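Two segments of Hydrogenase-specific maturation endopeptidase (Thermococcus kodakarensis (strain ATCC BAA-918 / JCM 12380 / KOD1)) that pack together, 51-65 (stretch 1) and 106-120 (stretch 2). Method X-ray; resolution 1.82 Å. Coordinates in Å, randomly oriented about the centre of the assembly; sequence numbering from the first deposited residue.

Stretch 1, residues 51-65: ERIVIIDAILSDKLK
Stretch 2 (106-120) RLKRAEIHFIGIVAK

How does stretch 2 come alongside stretch 1? Its first residues, Arg106 to Lys108, are helical, and Leu107 (chi1 t, chi2 p) sends CD1 to 4.4 Å from Ile53 CG1. Ala110 (phi/psi -66/151) then turns the chain into a strand, its small CB fitting 4.1 Å from Ile53 CG1. From Glu111 to Val118 the chain is extended, phi -73 to -127° and psi 115 to 145°, and runs parallel to 52-59, the axes 4.4 Å apart at closest and inclined by 31°. Arg52 pairs with Glu111, and the register continues one for one to Ile59 with Val118, CA atoms 4.5 to 5.0 Å apart.

What ties the strands together at Glu111 to His113? An unbroken parallel ladder begins here: the odd-numbered residues within both strands each donate through N and accept through O, with Glu51 O and Ala119 N closing the ends. Glu111 N donates to Glu51 O (2.8 Å), and Ile53 N to Glu111 O (2.8 Å). Extended Glu111 (t, t) forms a salt bridge from OE1 to Arg52 NE (3.5 Å), at the edge of the guanidinium; Arg52 is t, t, m. Glu111 OE2 accepts from His113 NE2 (2.7 Å), so one carboxylate serves both bases. On the other face, Ile112 (m, m) packs CD1 3.8 Å from Ile53 CB (Ile53 is m, m) and CG2 3.9 Å from Ile55 CD1 (Ile55 is m, t). His113 (chi1 m, chi2 -99°), on the face of Glu111, lies with CD2 3.9 Å from Arg52 CG; its N reaches Ile53 O (2.8 Å), and Ile55 N reaches His113 O (2.8 Å).

How do Phe114 to Gly116 pack? Phe114 (chi1 t, chi2 -88°), on the face of Ile112, lies with CE2 3.9 Å from Asp57 CB (Asp57 is t), while Ile59 CG2 meets its ring edge at CZ (3.7 Å). Ile115 N reaches Ile55 O (2.7 Å) and Asp57 N reaches Ile115 O (2.9 Å). Ile115 (m, t), beyond His113 on a face now greasy, places CD1 3.7 Å from Val54 CG1 (Val54 is t). Gly116 leaves room for Ile59 (p, t): an ideal CB there would sit 3.0 Å from Ile59 CG2.

What completes the contact from Ile117 to Ala119? Ile117 N donates to Asp57 O (2.8 Å), and Ile59 N to Ile117 O (2.9 Å). Beside Ile115, Ile117 (m, t) places CD1 4.1 Å from Ile56 CG2 (Ile56 is m, t), branched residues well suited to a buried strand. Val118 (t), heavily covered on the face of Phe114, sets CG2 3.7 Å from Ile59 CD1 and CG1 3.6 Å from Lys65 O. The last rung is Ala119 N to Ile59 O (2.9 Å).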

# COMPACT_ATOMS: atom_id res chain seq x y z
N GLU A 51 -7.69 13.20 -4.90
CA GLU A 51 -6.53 13.85 -5.51
C GLU A 51 -5.22 13.28 -5.00
O GLU A 51 -4.16 13.58 -5.55
CB GLU A 51 -6.57 15.36 -5.25
CG GLU A 51 -7.83 16.07 -5.78
CD GLU A 51 -8.87 16.37 -4.70
OE1 GLU A 51 -9.05 15.53 -3.78
OE2 GLU A 51 -9.49 17.44 -4.76
N ARG A 52 -5.29 12.49 -3.92
CA ARG A 52 -4.13 11.83 -3.35
C ARG A 52 -4.47 10.37 -3.12
O ARG A 52 -5.55 10.06 -2.63
CB ARG A 52 -3.70 12.49 -2.04
CG ARG A 52 -2.41 11.91 -1.44
CD ARG A 52 -1.99 12.73 -0.22
NE ARG A 52 -1.68 14.11 -0.62
CZ ARG A 52 -1.66 15.15 0.21
NH1 ARG A 52 -1.94 14.99 1.50
NH2 ARG A 52 -1.38 16.36 -0.25
N ILE A 53 -3.57 9.49 -3.55
CA ILE A 53 -3.72 8.04 -3.33
C ILE A 53 -2.56 7.53 -2.49
O ILE A 53 -1.40 7.73 -2.84
CB ILE A 53 -3.72 7.27 -4.66
CG1 ILE A 53 -4.80 7.80 -5.61
CG2 ILE A 53 -3.91 5.78 -4.42
CD1 ILE A 53 -6.19 7.66 -5.11
N VAL A 54 -2.86 6.83 -1.40
CA VAL A 54 -1.81 6.31 -0.55
C VAL A 54 -1.85 4.79 -0.58
O VAL A 54 -2.78 4.19 -0.07
CB VAL A 54 -1.98 6.78 0.88
CG1 VAL A 54 -0.97 6.12 1.77
CG2 VAL A 54 -1.88 8.31 0.93
N ILE A 55 -0.84 4.18 -1.19
CA ILE A 55 -0.77 2.72 -1.33
C ILE A 55 0.03 2.14 -0.17
O ILE A 55 1.10 2.63 0.13
CB ILE A 55 -0.14 2.34 -2.67
CG1 ILE A 55 -1.05 2.81 -3.80
CG2 ILE A 55 0.08 0.83 -2.80
CD1 ILE A 55 -0.34 2.88 -5.11
N ILE A 56 -0.50 1.14 0.49
CA ILE A 56 0.19 0.50 1.59
C ILE A 56 0.35 -0.97 1.28
O ILE A 56 -0.59 -1.64 0.99
CB ILE A 56 -0.52 0.67 2.94
CG1 ILE A 56 -0.91 2.11 3.19
CG2 ILE A 56 0.37 0.21 4.06
CD1 ILE A 56 -1.46 2.36 4.57
N ASP A 57 1.58 -1.45 1.35
CA ASP A 57 1.92 -2.79 0.94
C ASP A 57 3.01 -3.44 1.77
O ASP A 57 3.86 -2.78 2.29
CB ASP A 57 2.36 -2.74 -0.51
CG ASP A 57 2.37 -4.10 -1.17
OD1 ASP A 57 1.90 -5.06 -0.59
OD2 ASP A 57 2.87 -4.19 -2.28
N ALA A 58 2.97 -4.76 1.85
CA ALA A 58 4.08 -5.56 2.36
C ALA A 58 5.16 -5.66 1.29
O ALA A 58 4.85 -5.85 0.12
CB ALA A 58 3.60 -6.94 2.76
N ILE A 59 6.43 -5.53 1.69
CA ILE A 59 7.52 -5.58 0.73
C ILE A 59 8.68 -6.45 1.22
O ILE A 59 8.77 -6.74 2.41
CB ILE A 59 8.09 -4.19 0.41
CG1 ILE A 59 8.79 -3.60 1.64
CG2 ILE A 59 7.00 -3.27 -0.15
CD1 ILE A 59 9.61 -2.36 1.37
N LEU A 60 9.54 -6.86 0.30
CA LEU A 60 10.78 -7.54 0.65
C LEU A 60 11.95 -6.65 0.31
O LEU A 60 12.04 -6.10 -0.79
CB LEU A 60 10.91 -8.89 -0.08
CG LEU A 60 9.88 -9.98 0.25
CD1 LEU A 60 10.21 -11.29 -0.46
CD2 LEU A 60 9.78 -10.20 1.76
N SER A 61 12.85 -6.50 1.26
CA SER A 61 14.07 -5.75 1.05
C SER A 61 15.22 -6.43 1.78
O SER A 61 15.00 -7.23 2.71
CB SER A 61 13.91 -4.31 1.52
OG SER A 61 15.11 -3.59 1.38
N ASP A 62 16.44 -6.13 1.36
CA ASP A 62 17.60 -6.70 2.02
C ASP A 62 18.55 -5.60 2.50
O ASP A 62 19.44 -5.85 3.30
CB ASP A 62 18.31 -7.67 1.09
CG ASP A 62 17.40 -8.81 0.66
OD1 ASP A 62 16.52 -9.19 1.46
OD2 ASP A 62 17.57 -9.31 -0.47
N LYS A 63 18.34 -4.39 1.99
CA LYS A 63 19.03 -3.23 2.52
C LYS A 63 18.48 -2.92 3.91
O LYS A 63 19.18 -2.36 4.76
CB LYS A 63 18.87 -2.02 1.59
CG LYS A 63 19.23 -0.66 2.23
CD LYS A 63 19.38 0.45 1.19
CE LYS A 63 19.53 1.82 1.84
NZ LYS A 63 18.85 2.90 1.06
N LEU A 64 17.23 -3.31 4.14
CA LEU A 64 16.53 -2.97 5.36
C LEU A 64 16.13 -4.21 6.15
O LEU A 64 16.05 -5.31 5.60
CB LEU A 64 15.30 -2.12 5.05
CG LEU A 64 15.52 -0.82 4.27
CD1 LEU A 64 14.19 -0.20 3.96
CD2 LEU A 64 16.38 0.15 5.05
N LYS A 65 15.87 -4.01 7.44
CA LYS A 65 15.49 -5.11 8.33
C LYS A 65 13.97 -5.17 8.48
O LYS A 65 13.29 -4.18 8.26
CB LYS A 65 16.15 -4.94 9.70
N ARG A 106 -8.47 12.24 -13.65
CA ARG A 106 -8.25 12.63 -12.26
C ARG A 106 -7.32 11.66 -11.59
O ARG A 106 -6.48 12.05 -10.78
CB ARG A 106 -9.57 12.70 -11.48
CG ARG A 106 -10.62 13.62 -12.09
CD ARG A 106 -11.97 13.38 -11.44
NE ARG A 106 -12.41 12.01 -11.64
CZ ARG A 106 -13.50 11.50 -11.08
NH1 ARG A 106 -14.26 12.26 -10.30
NH2 ARG A 106 -13.82 10.23 -11.31
N LEU A 107 -7.49 10.37 -11.92
CA LEU A 107 -6.65 9.32 -11.36
C LEU A 107 -5.25 9.45 -11.91
O LEU A 107 -4.26 9.28 -11.19
CB LEU A 107 -7.21 7.95 -11.67
CG LEU A 107 -6.49 6.79 -10.98
CD1 LEU A 107 -6.56 6.91 -9.49
CD2 LEU A 107 -7.11 5.46 -11.42
N LYS A 108 -5.17 9.75 -13.20
CA LYS A 108 -3.88 9.91 -13.87
C LYS A 108 -3.06 11.03 -13.22
O LYS A 108 -1.85 10.89 -13.06
CB LYS A 108 -4.08 10.19 -15.36
CG LYS A 108 -2.77 10.24 -16.16
CD LYS A 108 -2.97 9.75 -17.57
CE LYS A 108 -2.75 10.85 -18.57
NZ LYS A 108 -2.56 10.30 -19.94
N ARG A 109 -3.73 12.13 -12.85
CA ARG A 109 -3.04 13.30 -12.29
C ARG A 109 -2.92 13.27 -10.76
O ARG A 109 -2.31 14.16 -10.16
CB ARG A 109 -3.77 14.58 -12.72
N ALA A 110 -3.50 12.25 -10.13
CA ALA A 110 -3.52 12.18 -8.67
C ALA A 110 -2.11 12.01 -8.10
O ALA A 110 -1.24 11.43 -8.74
CB ALA A 110 -4.42 11.02 -8.20
N GLU A 111 -1.92 12.52 -6.89
CA GLU A 111 -0.64 12.39 -6.19
C GLU A 111 -0.53 11.00 -5.59
O GLU A 111 -1.36 10.62 -4.77
CB GLU A 111 -0.54 13.45 -5.10
CG GLU A 111 0.78 13.51 -4.38
CD GLU A 111 0.78 14.59 -3.31
OE1 GLU A 111 -0.07 15.51 -3.40
OE2 GLU A 111 1.60 14.51 -2.37
N ILE A 112 0.48 10.24 -5.99
CA ILE A 112 0.60 8.86 -5.52
C ILE A 112 1.70 8.71 -4.48
O ILE A 112 2.82 9.16 -4.68
CB ILE A 112 0.91 7.88 -6.67
CG1 ILE A 112 -0.00 8.14 -7.87
CG2 ILE A 112 0.79 6.43 -6.16
CD1 ILE A 112 -1.48 7.96 -7.60
N HIS A 113 1.37 8.03 -3.38
CA HIS A 113 2.30 7.73 -2.30
C HIS A 113 2.35 6.23 -2.08
O HIS A 113 1.33 5.55 -2.21
CB HIS A 113 1.85 8.43 -1.01
CG HIS A 113 2.05 9.91 -1.02
ND1 HIS A 113 3.13 10.51 -0.42
CD2 HIS A 113 1.31 10.90 -1.56
CE1 HIS A 113 3.06 11.82 -0.60
NE2 HIS A 113 1.95 12.08 -1.27
N PHE A 114 3.52 5.72 -1.73
CA PHE A 114 3.71 4.29 -1.50
C PHE A 114 4.33 4.13 -0.13
O PHE A 114 5.39 4.68 0.16
CB PHE A 114 4.62 3.65 -2.58
CG PHE A 114 4.85 2.18 -2.37
CD1 PHE A 114 5.90 1.74 -1.58
CD2 PHE A 114 4.02 1.24 -2.96
CE1 PHE A 114 6.11 0.38 -1.37
CE2 PHE A 114 4.22 -0.13 -2.75
CZ PHE A 114 5.27 -0.56 -1.96
N ILE A 115 3.67 3.35 0.71
CA ILE A 115 4.20 2.99 2.01
C ILE A 115 4.46 1.49 2.00
O ILE A 115 3.52 0.70 1.81
CB ILE A 115 3.23 3.34 3.14
CG1 ILE A 115 2.85 4.82 3.05
CG2 ILE A 115 3.87 3.01 4.50
CD1 ILE A 115 1.75 5.23 4.07
N GLY A 116 5.72 1.11 2.18
CA GLY A 116 6.08 -0.30 2.18
C GLY A 116 6.52 -0.77 3.56
O GLY A 116 7.31 -0.11 4.23
N ILE A 117 5.98 -1.91 3.97
CA ILE A 117 6.30 -2.48 5.28
C ILE A 117 7.13 -3.74 5.07
O ILE A 117 6.65 -4.71 4.48
CB ILE A 117 5.03 -2.82 6.07
CG1 ILE A 117 4.16 -1.57 6.24
CG2 ILE A 117 5.38 -3.42 7.44
CD1 ILE A 117 2.71 -1.89 6.62
N VAL A 118 8.37 -3.70 5.54
CA VAL A 118 9.31 -4.79 5.24
C VAL A 118 8.95 -6.04 6.03
O VAL A 118 8.98 -6.06 7.26
CB VAL A 118 10.77 -4.38 5.51
CG1 VAL A 118 11.70 -5.56 5.29
CG2 VAL A 118 11.19 -3.22 4.62
N ALA A 119 8.59 -7.08 5.30
CA ALA A 119 8.13 -8.32 5.88
C ALA A 119 9.29 -9.15 6.44
O ALA A 119 10.45 -8.93 6.10
CB ALA A 119 7.38 -9.13 4.84
N LYS A 120 8.95 -10.10 7.30
CA LYS A 120 9.93 -11.03 7.85
C LYS A 120 9.57 -12.47 7.47
O LYS A 120 10.36 -13.18 6.86
CB LYS A 120 10.01 -10.89 9.37
CG LYS A 120 10.91 -11.91 10.03
CD LYS A 120 10.65 -11.98 11.52
CE LYS A 120 11.77 -12.72 12.24
NZ LYS A 120 11.35 -13.11 13.61